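Local coordinates for protein acid phosphatase (Bacillus anthracis, PDB 2I33) that probably hydrolyses phosphate monoesters at acid pH as a magnesium-binding class C acid phosphatase of the HAD superfamily, at residues L46-A51 / K116-Y121; N137-R140 / Q145-K148. All coordinates share one frame; numbering follows the deposited sequence.

Contact 1: residues L46-A51 / K116-Y121; sequences LKLDAA and KGVDIY
Leu48 and Val118 make the apolar half of this contact, in which helix 31-54 leans on the turn that leads from helix 106-115 into strand 119-125. They meet through single methyl groups, Leu48 CD1 to Val118 CG2 at 4.2 Å, set side against side, both C-C bonds running steeply across the line between them. Leu48 points its CB toward the turn; chi1 near 180° carries CG outward, and chi2 of 59° turns CD1 off that line to face Val118. Both side chains are buried, and Thr113 of helix 106-115 touches each of them. Leu48 packs further on Ile62 and Val175 of the neighbouring strands and Val118 on Pro60, so the methyl pair belongs to the larger apolar layer between helix and sheet, where branched aliphatic residues fit well.

The polar half lies toward the surface. Asp49 and Lys116 run across one another at about a right angle, and Asp49 OD1 comes 4.0 Å from Lys116 CE. The lysine chain bends at chi2, chi3 and chi4, and its NZ stays 4.7 Å from Asp49 OD1, too far for a salt bridge. That oxygen is instead hydrogen-bonded to Tyr112 OH, which ties the aspartate to helix 106-115. Gly117, with phi 80°, closes that helix in a Schellman motif; glycine accepts this conformation readily and lets the chain turn into the strand.

The chemistry implies a light direct contact, one methyl pair with opposite charges at its margin that probably attract only weakly through space, while much of the packing passes through Thr113 and the sheet.

Contact 2: residues N137-R140 / Q145-K148; sequences NLER and QATK
Leu138 and Ala146 make a small apolar contact between helix 131-141 and the loop after it, inside a beta-alpha-beta crossover of the α/β fold of the HAD superfamily. The helix comes after strand 119-125, and the chain then turns back through residues 145-148 toward strand 151-154, the next strand of the parallel sheet. Leu138 and Ala146 are the nearest residues of the two segments, with their CA atoms 5.9 Å apart.

Ala146 stands at the centre of an inverse gamma turn, a tight bend whose backbone bond from Thr147 N to Gln145 O is weak. The turn presents the alanine methyl to the helix, and a side chain of one carbon suits so close an approach. Leu138 is buried and makes the contact with CB, at the root of its side chain. That side chain also touches Ala143, earlier in the same loop, and Leu66 in another loop. The magnesium ion, held by Asp65, Asp67 and Asp180, lies about 12 Å from the Leu138 side chain, and Leu66 sits in sequence between two of those ligands.

Glu139 suits the exposed side of the helix: its chain is extended beyond CG, and it is the aliphatic part, rather than the carboxylate, that borders the alanine. The Ala146 methyl therefore meets two carbons of successive helix residues, Leu138 CB at 3.7 Å and Glu139 CG at 4.2 Å.

How the contacts relate
Both contacts are partly buried, and neither has a hydrogen bond between its two segments. Contact 1 joins elements distant in sequence, a long helix and the entry to strand 119-125, whereas contact 2 is local, folding a loop back on the helix just before it. Contact 1 pairs two buried aliphatic residues, whereas contact 2 sets one buried leucine against a partly exposed alanine. Each has charge nearer solvent, but contact 1 brings opposite charges near one another while contact 2 uses only the carbon part of its acidic residue. Their centres are 19 Å apart, yet the segments touch: Gln145 OE1 lies 2.7 Å from Ile120 N, a probable hydrogen bond.

Contact 1: residues L46-A51 / K116-Y121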
# COMPACT_ATOMS: atom_id res chain seq x y z
N LEU A 46 6.74 -9.11 -14.43
CA LEU A 46 6.82 -8.44 -15.72
C LEU A 46 8.19 -7.82 -15.88
O LEU A 46 8.82 -7.96 -16.91
CB LEU A 46 5.78 -7.33 -15.76
CG LEU A 46 5.75 -6.46 -17.01
CD1 LEU A 46 5.07 -7.18 -18.12
CD2 LEU A 46 4.99 -5.17 -16.66
N LYS A 47 8.65 -7.14 -14.84
CA LYS A 47 9.93 -6.48 -14.91
C LYS A 47 11.08 -7.48 -14.90
O LYS A 47 12.11 -7.24 -15.51
CB LYS A 47 10.04 -5.47 -13.79
CG LYS A 47 9.03 -4.33 -13.92
CD LYS A 47 9.32 -3.44 -15.11
CE LYS A 47 8.32 -2.31 -15.26
NZ LYS A 47 8.56 -1.54 -16.50
N LEU A 48 10.89 -8.62 -14.24
CA LEU A 48 11.90 -9.67 -14.28
C LEU A 48 12.07 -10.16 -15.72
O LEU A 48 13.16 -10.23 -16.24
CB LEU A 48 11.53 -10.83 -13.38
CG LEU A 48 12.54 -11.97 -13.36
CD1 LEU A 48 13.92 -11.49 -12.92
CD2 LEU A 48 12.07 -13.14 -12.50
N ASP A 49 10.96 -10.48 -16.38
CA ASP A 49 11.05 -10.91 -17.77
C ASP A 49 11.73 -9.89 -18.67
O ASP A 49 12.52 -10.24 -19.53
CB ASP A 49 9.66 -11.18 -18.30
CG ASP A 49 9.06 -12.46 -17.76
OD1 ASP A 49 9.80 -13.32 -17.23
OD2 ASP A 49 7.84 -12.62 -17.93
N ALA A 50 11.38 -8.62 -18.46
CA ALA A 50 11.94 -7.52 -19.24
C ALA A 50 13.45 -7.47 -19.05
O ALA A 50 14.19 -7.29 -20.01
CB ALA A 50 11.35 -6.21 -18.79
N ALA A 51 13.87 -7.61 -17.79
CA ALA A 51 15.28 -7.56 -17.45
C ALA A 51 16.04 -8.72 -18.06
O ALA A 51 17.16 -8.54 -18.55
CB ALA A 51 15.45 -7.58 -15.97
N LYS A 116 13.49 -19.61 -13.84
CA LYS A 116 14.21 -18.87 -14.88
C LYS A 116 15.70 -18.89 -14.64
O LYS A 116 16.47 -18.30 -15.41
CB LYS A 116 13.73 -17.42 -14.93
CG LYS A 116 12.27 -17.23 -15.37
CD LYS A 116 12.02 -17.86 -16.73
CE LYS A 116 11.16 -17.02 -17.67
NZ LYS A 116 11.53 -17.22 -19.10
N GLY A 117 16.12 -19.57 -13.58
CA GLY A 117 17.52 -19.67 -13.25
C GLY A 117 18.09 -18.45 -12.55
O GLY A 117 19.33 -18.29 -12.49
N VAL A 118 17.21 -17.61 -12.02
CA VAL A 118 17.60 -16.37 -11.38
C VAL A 118 17.79 -16.65 -9.89
O VAL A 118 16.90 -17.21 -9.22
CB VAL A 118 16.53 -15.27 -11.61
CG1 VAL A 118 16.81 -14.01 -10.77
CG2 VAL A 118 16.41 -14.92 -13.09
N ASP A 119 18.92 -16.22 -9.37
CA ASP A 119 19.19 -16.34 -7.95
C ASP A 119 18.36 -15.36 -7.12
O ASP A 119 18.11 -14.23 -7.51
CB ASP A 119 20.68 -16.13 -7.65
CG ASP A 119 21.53 -17.36 -7.97
OD1 ASP A 119 21.00 -18.48 -7.81
OD2 ASP A 119 22.73 -17.19 -8.34
N ILE A 120 17.94 -15.84 -5.95
CA ILE A 120 17.16 -15.06 -5.01
C ILE A 120 17.99 -14.81 -3.77
O ILE A 120 18.58 -15.74 -3.21
CB ILE A 120 15.90 -15.84 -4.62
CG1 ILE A 120 15.06 -16.09 -5.88
CG2 ILE A 120 15.12 -15.13 -3.52
CD1 ILE A 120 14.05 -17.19 -5.71
N TYR A 121 18.03 -13.56 -3.32
CA TYR A 121 18.64 -13.21 -2.04
C TYR A 121 17.62 -12.57 -1.15
O TYR A 121 16.99 -11.60 -1.53
CB TYR A 121 19.84 -12.33 -2.21
CG TYR A 121 20.86 -13.15 -2.93
CD1 TYR A 121 21.65 -14.04 -2.24
CD2 TYR A 121 20.94 -13.13 -4.32
CE1 TYR A 121 22.54 -14.87 -2.91
CE2 TYR A 121 21.80 -13.93 -4.99
CZ TYR A 121 22.61 -14.80 -4.29
OH TYR A 121 23.48 -15.59 -5.00

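Contact 2: residues N137-R140 / Q145-K148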
# COMPACT_ATOMS: atom_id res chain seq x y z
N ASN A 137 11.01 -21.32 8.76
CA ASN A 137 9.79 -20.64 8.29
C ASN A 137 9.75 -20.60 6.76
O ASN A 137 8.72 -20.81 6.15
CB ASN A 137 9.71 -19.22 8.87
CG ASN A 137 8.28 -18.69 8.98
OD1 ASN A 137 7.97 -17.90 9.87
ND2 ASN A 137 7.43 -19.10 8.06
N LEU A 138 10.89 -20.37 6.13
CA LEU A 138 10.93 -20.32 4.66
C LEU A 138 10.68 -21.69 4.04
O LEU A 138 9.98 -21.79 3.04
CB LEU A 138 12.22 -19.73 4.15
CG LEU A 138 12.32 -18.21 4.37
CD1 LEU A 138 13.74 -17.75 4.12
CD2 LEU A 138 11.38 -17.42 3.51
N GLU A 139 11.20 -22.72 4.66
CA GLU A 139 10.90 -24.09 4.23
C GLU A 139 9.40 -24.38 4.42
O GLU A 139 8.77 -24.98 3.56
CB GLU A 139 11.74 -25.11 4.99
CG GLU A 139 13.17 -25.04 4.59
CD GLU A 139 14.03 -26.07 5.30
OE1 GLU A 139 13.71 -26.46 6.46
OE2 GLU A 139 15.04 -26.48 4.70
N ARG A 140 8.83 -23.94 5.54
CA ARG A 140 7.43 -24.19 5.80
C ARG A 140 6.56 -23.60 4.71
O ARG A 140 5.57 -24.21 4.34
CB ARG A 140 7.04 -23.60 7.15
CG ARG A 140 5.59 -23.71 7.55
CD ARG A 140 5.34 -22.85 8.79
NE ARG A 140 3.94 -22.85 9.20
CZ ARG A 140 3.44 -23.54 10.23
NH1 ARG A 140 4.18 -24.30 11.00
NH2 ARG A 140 2.15 -23.43 10.49
N GLN A 145 15.40 -21.65 -2.38
CA GLN A 145 16.71 -21.19 -1.98
C GLN A 145 16.72 -20.75 -0.51
O GLN A 145 17.29 -19.72 -0.19
CB GLN A 145 17.19 -20.08 -2.95
CG GLN A 145 17.49 -20.61 -4.39
CD GLN A 145 17.50 -19.52 -5.46
OE1 GLN A 145 18.01 -18.43 -5.25
NE2 GLN A 145 16.91 -19.82 -6.63
N ALA A 146 16.08 -21.53 0.36
CA ALA A 146 15.99 -21.22 1.80
C ALA A 146 17.21 -21.74 2.53
O ALA A 146 17.12 -22.64 3.38
CB ALA A 146 14.70 -21.80 2.41
N THR A 147 18.36 -21.16 2.19
CA THR A 147 19.64 -21.60 2.74
C THR A 147 20.46 -20.42 3.21
O THR A 147 20.24 -19.30 2.80
CB THR A 147 20.49 -22.35 1.69
OG1 THR A 147 20.86 -21.45 0.64
CG2 THR A 147 19.71 -23.52 1.12
N LYS A 148 21.45 -20.71 4.05
CA LYS A 148 22.32 -19.65 4.57
C LYS A 148 22.97 -18.83 3.44
O LYS A 148 23.19 -17.62 3.59
CB LYS A 148 23.41 -20.23 5.49